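Local coordinates for vacuolar protein sorting-associated protein 29 (Entamoeba histolytica, PDB 5XCJ) that probably serves in retromer-mediated protein transport as a VPS29-family subunit with a metallophosphatase fold that binds zinc, at residues 2-7 with 24-29; 10-15 with 61-66. The protein carries 1 engineered substitution. One frame throughout, in Å; residues are numbered along the deposited sequence.

Contact 1 (2-7 with 24-29); sequences LVLVIG and DRLNTG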
ATOM      1  N   LEU A   2       3.151 -14.028   2.060  1.00 20.31           N
ATOM      2  CA  LEU A   2       2.994 -12.852   2.902  1.00 17.80           C
ATOM      3  C   LEU A   2       3.380 -11.649   2.065  1.00 17.08           C
ATOM      4  O   LEU A   2       4.483 -11.586   1.535  1.00 15.84           O
ATOM      5  CB  LEU A   2       3.894 -12.936   4.128  1.00 16.68           C
ATOM      6  CG  LEU A   2       3.781 -11.761   5.089  1.00 15.71           C
ATOM      7  CD1 LEU A   2       2.416 -11.742   5.748  1.00 15.16           C
ATOM      8  CD2 LEU A   2       4.880 -11.851   6.128  1.00 25.56           C
ATOM      9  N   VAL A   3       2.457 -10.704   1.948  1.00 16.81           N
ATOM     10  CA  VAL A   3       2.660  -9.508   1.144  1.00 10.85           C
ATOM     11  C   VAL A   3       2.614  -8.217   1.949  1.00 11.33           C
ATOM     12  O   VAL A   3       1.628  -7.920   2.614  1.00 10.70           O
ATOM     13  CB  VAL A   3       1.570  -9.425   0.064  1.00  9.90           C
ATOM     14  CG1 VAL A   3       1.882  -8.350  -0.956  1.00 10.63           C
ATOM     15  CG2 VAL A   3       1.358 -10.783  -0.586  1.00 12.08           C
ATOM     16  N   LEU A   4       3.687  -7.442   1.878  1.00 10.17           N
ATOM     17  CA  LEU A   4       3.731  -6.180   2.585  1.00  8.81           C
ATOM     18  C   LEU A   4       3.170  -5.121   1.641  1.00  8.66           C
ATOM     19  O   LEU A   4       3.666  -4.966   0.537  1.00  9.43           O
ATOM     20  CB  LEU A   4       5.172  -5.831   2.972  1.00  8.27           C
ATOM     21  CG  LEU A   4       5.480  -4.416   3.462  1.00  9.31           C
ATOM     22  CD1 LEU A   4       4.788  -4.088   4.775  1.00  8.15           C
ATOM     23  CD2 LEU A   4       6.977  -4.179   3.565  1.00 10.98           C
ATOM     24  N   VAL A   5       2.117  -4.433   2.066  1.00  8.70           N
ATOM     25  CA  VAL A   5       1.523  -3.372   1.259  1.00  7.05           C
ATOM     26  C   VAL A   5       1.890  -2.054   1.936  1.00  7.64           C
ATOM     27  O   VAL A   5       1.459  -1.768   3.045  1.00  7.84           O
ATOM     28  CB  VAL A   5      -0.001  -3.532   1.136  1.00  4.92           C
ATOM     29  CG1 VAL A   5      -0.586  -2.471   0.217  1.00  7.27           C
ATOM     30  CG2 VAL A   5      -0.342  -4.925   0.636  1.00  5.65           C
ATOM     31  N   ILE A   6       2.698  -1.259   1.248  1.00  6.36           N
ATOM     32  CA  ILE A   6       3.206   0.003   1.780  1.00  7.13           C
ATOM     33  C   ILE A   6       3.333   1.073   0.693  1.00  7.03           C
ATOM     34  O   ILE A   6       3.310   0.751  -0.488  1.00 10.06           O
ATOM     35  CB  ILE A   6       4.580  -0.249   2.439  1.00  8.10           C
ATOM     36  CG1 ILE A   6       4.912   0.790   3.512  1.00  8.52           C
ATOM     37  CG2 ILE A   6       5.655  -0.352   1.378  1.00  8.77           C
ATOM     38  CD1 ILE A   6       6.116   0.430   4.353  1.00  8.00           C
ATOM     39  N   GLY A   7       3.457   2.333   1.103  1.00  7.50           N
ATOM     40  CA  GLY A   7       3.593   3.434   0.166  1.00  7.09           C
ATOM     41  C   GLY A   7       3.423   4.832   0.736  1.00  8.76           C
ATOM     42  O   GLY A   7       3.316   5.017   1.944  1.00  9.03           O
ATOM     43  N   ASP A  24      11.677  -2.317  12.419  1.00 12.45           N
ATOM     44  CA  ASP A  24      12.102  -3.483  13.189  1.00 13.04           C
ATOM     45  C   ASP A  24      11.178  -4.670  12.920  1.00 13.02           C
ATOM     46  O   ASP A  24      11.631  -5.800  12.788  1.00 14.22           O
ATOM     47  CB  ASP A  24      12.109  -3.172  14.685  1.00 12.33           C
ATOM     48  CG  ASP A  24      13.172  -2.174  15.066  1.00 14.07           C
ATOM     49  OD1 ASP A  24      14.029  -1.873  14.225  1.00 19.97           O
ATOM     50  OD2 ASP A  24      13.145  -1.688  16.207  1.00 16.04           O
ATOM     51  N   ARG A  25       9.878  -4.403  12.871  1.00 12.95           N
ATOM     52  CA  ARG A  25       8.893  -5.437  12.592  1.00 10.34           C
ATOM     53  C   ARG A  25       9.001  -6.023  11.184  1.00 11.73           C
ATOM     54  O   ARG A  25       8.923  -7.228  10.996  1.00 14.34           O
ATOM     55  CB  ARG A  25       7.484  -4.884  12.801  1.00 11.64           C
ATOM     56  CG  ARG A  25       6.392  -5.727  12.176  1.00 10.04           C
ATOM     57  CD  ARG A  25       6.196  -7.006  12.961  1.00 11.25           C
ATOM     58  NE  ARG A  25       5.386  -7.985  12.248  1.00  8.86           N
ATOM     59  CZ  ARG A  25       5.821  -8.732  11.244  1.00 10.96           C
ATOM     60  NH1 ARG A  25       7.066  -8.615  10.808  1.00 12.14           N
ATOM     61  NH2 ARG A  25       5.007  -9.598  10.667  1.00 17.26           N
ATOM     62  N   LEU A  26       9.121  -5.141  10.203  1.00 12.06           N
ATOM     63  CA  LEU A  26       9.248  -5.511   8.799  1.00 12.44           C
ATOM     64  C   LEU A  26      10.535  -6.273   8.463  1.00 14.04           C
ATOM     65  O   LEU A  26      10.538  -7.167   7.634  1.00 16.89           O
ATOM     66  CB  LEU A  26       9.088  -4.282   7.909  1.00 12.96           C
ATOM     67  CG  LEU A  26       7.718  -3.602   7.918  1.00  9.57           C
ATOM     68  CD1 LEU A  26       7.698  -2.311   7.119  1.00 12.46           C
ATOM     69  CD2 LEU A  26       6.616  -4.541   7.481  1.00  9.62           C
ATOM     70  N   ASN A  27      11.614  -5.912   9.140  1.00 14.52           N
ATOM     71  CA  ASN A  27      12.933  -6.514   8.930  1.00 16.53           C
ATOM     72  C   ASN A  27      13.044  -8.008   9.243  1.00 17.13           C
ATOM     73  O   ASN A  27      13.880  -8.690   8.668  1.00 20.63           O
ATOM     74  CB  ASN A  27      14.028  -5.705   9.634  1.00 17.12           C
ATOM     75  CG  ASN A  27      14.580  -4.593   8.762  1.00 22.54           C
ATOM     76  OD1 ASN A  27      14.793  -4.780   7.570  1.00 23.04           O
ATOM     77  ND2 ASN A  27      14.811  -3.427   9.356  1.00 17.95           N
ATOM     78  N   THR A  28      12.253  -8.508  10.185  1.00 17.06           N
ATOM     79  CA  THR A  28      12.320  -9.929  10.533  1.00 18.66           C
ATOM     80  C   THR A  28      11.279 -10.834   9.873  1.00 23.20           C
ATOM     81  O   THR A  28      11.364 -12.050   9.969  1.00 27.83           O
ATOM     82  CB  THR A  28      12.232 -10.134  12.058  1.00 18.87           C
ATOM     83  OG1 THR A  28      11.043  -9.512  12.550  1.00 18.52           O
ATOM     84  CG2 THR A  28      13.439  -9.528  12.747  1.00 19.59           C
ATOM     85  N   GLY A  29      10.252 -10.244   9.293  1.00 25.48           N
ATOM     86  CA  GLY A  29       9.198 -11.045   8.728  1.00 25.89           C
ATOM     87  C   GLY A  29       9.631 -11.843   7.537  1.00 24.93           C
ATOM     88  O   GLY A  29      10.580 -11.486   6.853  1.00 31.24           O
TER

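Contact 2 (10-15 with 61-66); sequences HVPHRS and GAFDEM. Engineered in segment 61-66: Ala62 (natural residue Asp).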
ATOM      1  N   HIS A  10       6.933   9.860   0.771  1.00 15.75           N
ATOM      2  CA  HIS A  10       7.374  11.245   0.694  1.00 14.31           C
ATOM      3  C   HIS A  10       6.478  12.238  -0.032  1.00 14.70           C
ATOM      4  O   HIS A  10       5.782  11.902  -0.984  1.00 15.83           O
ATOM      5  CB  HIS A  10       8.749  11.254   0.007  1.00 16.10           C
ATOM      6  CG  HIS A  10       9.606  12.434   0.352  1.00 19.65           C
ATOM      7  ND1 HIS A  10      10.272  12.548   1.552  1.00 18.71           N
ATOM      8  CD2 HIS A  10       9.926  13.537  -0.361  1.00 18.15           C
ATOM      9  CE1 HIS A  10      10.952  13.679   1.569  1.00 18.79           C
ATOM     10  NE2 HIS A  10      10.758  14.299   0.423  1.00 19.06           N
ATOM     11  N   VAL A  11       6.549  13.473   0.441  1.00 15.21           N
ATOM     12  CA  VAL A  11       5.865  14.616  -0.138  1.00 14.28           C
ATOM     13  C   VAL A  11       6.986  15.631  -0.401  1.00 14.43           C
ATOM     14  O   VAL A  11       7.846  15.835   0.451  1.00 15.95           O
ATOM     15  CB  VAL A  11       4.802  15.197   0.805  1.00 15.20           C
ATOM     16  CG1 VAL A  11       4.335  16.555   0.310  1.00 15.41           C
ATOM     17  CG2 VAL A  11       3.626  14.239   0.929  1.00 14.26           C
ATOM     18  N   PRO A  12       6.983  16.261  -1.574  1.00 15.78           N
ATOM     19  CA  PRO A  12       8.063  17.197  -1.917  1.00 13.92           C
ATOM     20  C   PRO A  12       8.138  18.333  -0.924  1.00 15.56           C
ATOM     21  O   PRO A  12       7.107  18.877  -0.543  1.00 18.35           O
ATOM     22  CB  PRO A  12       7.634  17.734  -3.279  1.00 16.00           C
ATOM     23  CG  PRO A  12       6.776  16.660  -3.852  1.00 15.15           C
ATOM     24  CD  PRO A  12       6.027  16.099  -2.684  1.00 17.02           C
ATOM     25  N   HIS A  13       9.354  18.596  -0.457  1.00 14.67           N
ATOM     26  CA  HIS A  13       9.674  19.667   0.483  1.00 13.39           C
ATOM     27  C   HIS A  13       9.201  19.401   1.910  1.00 14.93           C
ATOM     28  O   HIS A  13       9.203  20.295   2.743  1.00 13.78           O
ATOM     29  CB  HIS A  13       9.194  21.020  -0.031  1.00 11.39           C
ATOM     30  CG  HIS A  13       9.624  21.313  -1.434  1.00 11.68           C
ATOM     31  ND1 HIS A  13       8.744  21.333  -2.492  1.00 15.61           N
ATOM     32  CD2 HIS A  13      10.844  21.583  -1.952  1.00 11.06           C
ATOM     33  CE1 HIS A  13       9.405  21.610  -3.603  1.00 11.98           C
ATOM     34  NE2 HIS A  13      10.680  21.765  -3.303  1.00 11.03           N
ATOM     35  N   ARG A  14       8.753  18.178   2.171  1.00 15.78           N
ATOM     36  CA  ARG A  14       8.323  17.793   3.509  1.00 17.35           C
ATOM     37  C   ARG A  14       9.075  16.530   3.932  1.00 16.88           C
ATOM     38  O   ARG A  14       8.995  15.508   3.267  1.00 18.82           O
ATOM     39  CB  ARG A  14       6.808  17.599   3.546  1.00 15.53           C
ATOM     40  CG  ARG A  14       6.044  18.870   3.210  1.00 13.09           C
ATOM     41  CD  ARG A  14       4.550  18.637   3.092  1.00 14.19           C
ATOM     42  NE  ARG A  14       3.859  19.833   2.628  1.00 11.34           N
ATOM     43  CZ  ARG A  14       3.450  20.815   3.420  1.00 12.90           C
ATOM     44  NH1 ARG A  14       3.660  20.745   4.722  1.00 17.08           N
ATOM     45  NH2 ARG A  14       2.833  21.868   2.910  1.00 14.12           N
ATOM     46  N   SER A  15       9.798  16.612   5.038  1.00 16.59           N
ATOM     47  CA  SER A  15      10.590  15.483   5.511  1.00 14.10           C
ATOM     48  C   SER A  15       9.801  14.533   6.401  1.00 17.36           C
ATOM     49  O   SER A  15       9.168  14.951   7.364  1.00 20.27           O
ATOM     50  CB  SER A  15      11.831  15.989   6.247  1.00 16.71           C
ATOM     51  OG  SER A  15      12.506  14.948   6.914  1.00 23.50           O
ATOM     52  N   GLY A  61       4.285   7.163  -8.539  1.00 11.86           N
ATOM     53  CA  GLY A  61       3.527   8.073  -7.714  1.00 12.81           C
ATOM     54  C   GLY A  61       3.370   9.445  -8.340  1.00 13.33           C
ATOM     55  O   GLY A  61       3.846   9.693  -9.438  1.00 15.74           O
ATOM     56  N   ALA A  62       2.678  10.330  -7.642  1.00 12.93           N
ATOM     57  CA  ALA A  62       2.492  11.683  -8.128  1.00 14.81           C
ATOM     58  C   ALA A  62       3.826  12.418  -8.218  1.00 15.99           C
ATOM     59  O   ALA A  62       4.068  13.142  -9.167  1.00 20.16           O
ATOM     60  CB  ALA A  62       1.517  12.442  -7.243  1.00 15.24           C
ATOM     61  N   PHE A  63       4.677  12.233  -7.213  1.00 16.87           N
ATOM     62  CA  PHE A  63       5.985  12.888  -7.172  1.00 17.86           C
ATOM     63  C   PHE A  63       7.198  12.022  -7.534  1.00 19.31           C
ATOM     64  O   PHE A  63       8.327  12.495  -7.485  1.00 20.84           O
ATOM     65  CB  PHE A  63       6.202  13.524  -5.803  1.00 17.01           C
ATOM     66  CG  PHE A  63       4.942  13.985  -5.148  1.00 17.32           C
ATOM     67  CD1 PHE A  63       4.264  15.083  -5.631  1.00 20.01           C
ATOM     68  CD2 PHE A  63       4.431  13.319  -4.051  1.00 17.15           C
ATOM     69  CE1 PHE A  63       3.098  15.515  -5.030  1.00 17.09           C
ATOM     70  CE2 PHE A  63       3.269  13.743  -3.450  1.00 14.45           C
ATOM     71  CZ  PHE A  63       2.598  14.842  -3.941  1.00 16.12           C
ATOM     72  N   ASP A  64       6.973  10.755  -7.868  1.00 21.39           N
ATOM     73  CA  ASP A  64       8.082   9.870  -8.203  1.00 22.93           C
ATOM     74  C   ASP A  64       8.805  10.270  -9.484  1.00 27.94           C
ATOM     75  O   ASP A  64       8.182  10.623 -10.479  1.00 25.30           O
ATOM     76  CB  ASP A  64       7.606   8.427  -8.319  1.00 18.47           C
ATOM     77  CG  ASP A  64       7.463   7.754  -6.972  1.00 17.13           C
ATOM     78  OD1 ASP A  64       8.168   8.160  -6.027  1.00 15.59           O
ATOM     79  OD2 ASP A  64       6.646   6.817  -6.871  1.00 16.09           O
ATOM     80  N   GLU A  65      10.127  10.253  -9.425  1.00 27.77           N
ATOM     81  CA  GLU A  65      10.955  10.561 -10.578  1.00 26.04           C
ATOM     82  C   GLU A  65      11.812   9.368 -11.011  1.00 29.84           C
ATOM     83  O   GLU A  65      12.573   9.466 -11.969  1.00 34.19           O
ATOM     84  CB  GLU A  65      11.825  11.772 -10.293  1.00 28.99           C
ATOM     85  N   MET A  66      11.700   8.252 -10.296  1.00 29.93           N
ATOM     86  CA  MET A  66      12.487   7.070 -10.624  1.00 29.14           C
ATOM     87  C   MET A  66      12.106   6.546 -12.002  1.00 29.14           C
ATOM     88  O   MET A  66      10.935   6.396 -12.312  1.00 27.41           O
ATOM     89  CB  MET A  66      12.296   5.985  -9.560  1.00 28.53           C
ATOM     90  CG  MET A  66      12.725   4.595  -9.997  1.00 31.69           C
ATOM     91  SD  MET A  66      12.932   3.447  -8.623  1.00 42.48           S
ATOM     92  CE  MET A  66      13.407   4.571  -7.314  1.00 32.88           C
TER

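Contact 1 (2-7 with 24-29)
Leu4, which carries the contact with Leu26, is fixed at its backbone by hydrogen bonds to Thr33 and Leu35 of strand 33-36. The meeting with the helix is made by apolar side chains. Leu4 and Leu26 point at each other from backbones whose CA atoms stand 8.3 Å apart, and the two side chains cross at about a right angle. The closest approach is Leu4 CD1 to Leu26 CD2, 3.3 Å, tighter than usual for two methyl groups. Leu26 CD2 sits mainly against Leu4 CD1, with Leu4 CD2 a further neighbour at 3.9 Å, and both Leu4 methyls also lie near Leu26 CD1. With CG opposite the carbonyl carbon (chi1 -65°) and CD2 bent off the extended path, Leu26 offers both methyls to the strand. Its CD1 also serves Ile6, whose CD1 lies 4.2 Å from Leu26 CD1 in a looser contact further along the strand. The extended chain of Ile6 (chi2 169°) is what carries its terminal methyl out to the helix. All three residues are buried. Leu52 of helix 43-52 and Phe150 of strand 149-156 touch both Leu4 and Leu26, and Leu49 touches Ile6; these residues continue the apolar layer around the pair. Strand 2-6, helix 20-28 and strand 33-36 form a beta-alpha-beta unit, and contact 1 is the hydrophobic seam where its helix packs on its first strand, in the metallophosphatase fold.

Contact 2 (10-15 with 61-66)
Pro12 lies over one face of the Phe63 ring in a CH-pi contact, its CD 3.4 Å from the ring centroid and 10° off the ring normal. Pro12 CG comes near the CB-bearing end of the ring, 3.5 Å from Phe63 CD1. Phe63 CG stands opposite its carbonyl carbon at chi1 -31°, off the staggered value, which brings the ring over to Pro12. His10 O comes obliquely to Phe63 CD2 at 3.6 Å. On the opposite face, 4.0 Å above the ring plane, sits the CB of Ala62, engineered in place of the natural zinc-site aspartate. Further out, a type II turn from Val11 to Arg14, closed by Arg14 N to Val11 O at 3.0 Å, presents the proline. Asp64 braces the other loop: its OD2 accepts Gly61 N at 2.9 Å, on the anti side and 31° out of the carboxylate plane, and also Asn39 N, while OD1 takes Leu40 N. Asn39, a known zinc ligand but without metal in this model, accepts Phe63 N at OD1. The contact joins two loops at this site, one between strand 2-6 and helix 20-28, the other between strands 55-58 and 72-77.

Overall arrangement
From the N terminus the chain runs through strand 2-6, enters the loop holding residues 10-15, and then forms helix 20-28, which packs back on that strand in contact 1; strand 33-36 then completes the beta-alpha-beta crossover. Contact 2 closes a longer excursion: the chain passes helix 20-28, strand 33-36, helix 43-52 and strand 55-58 before residues 61-66 return to the early loop. Because 10-15 lies between the two segments of contact 1, and 61-66 beyond them, the contacts cross along the sequence. Their centres are about 21 Å apart: contact 1 joins helix to sheet in the buried layer, whereas contact 2 ties two loops beside the zinc site.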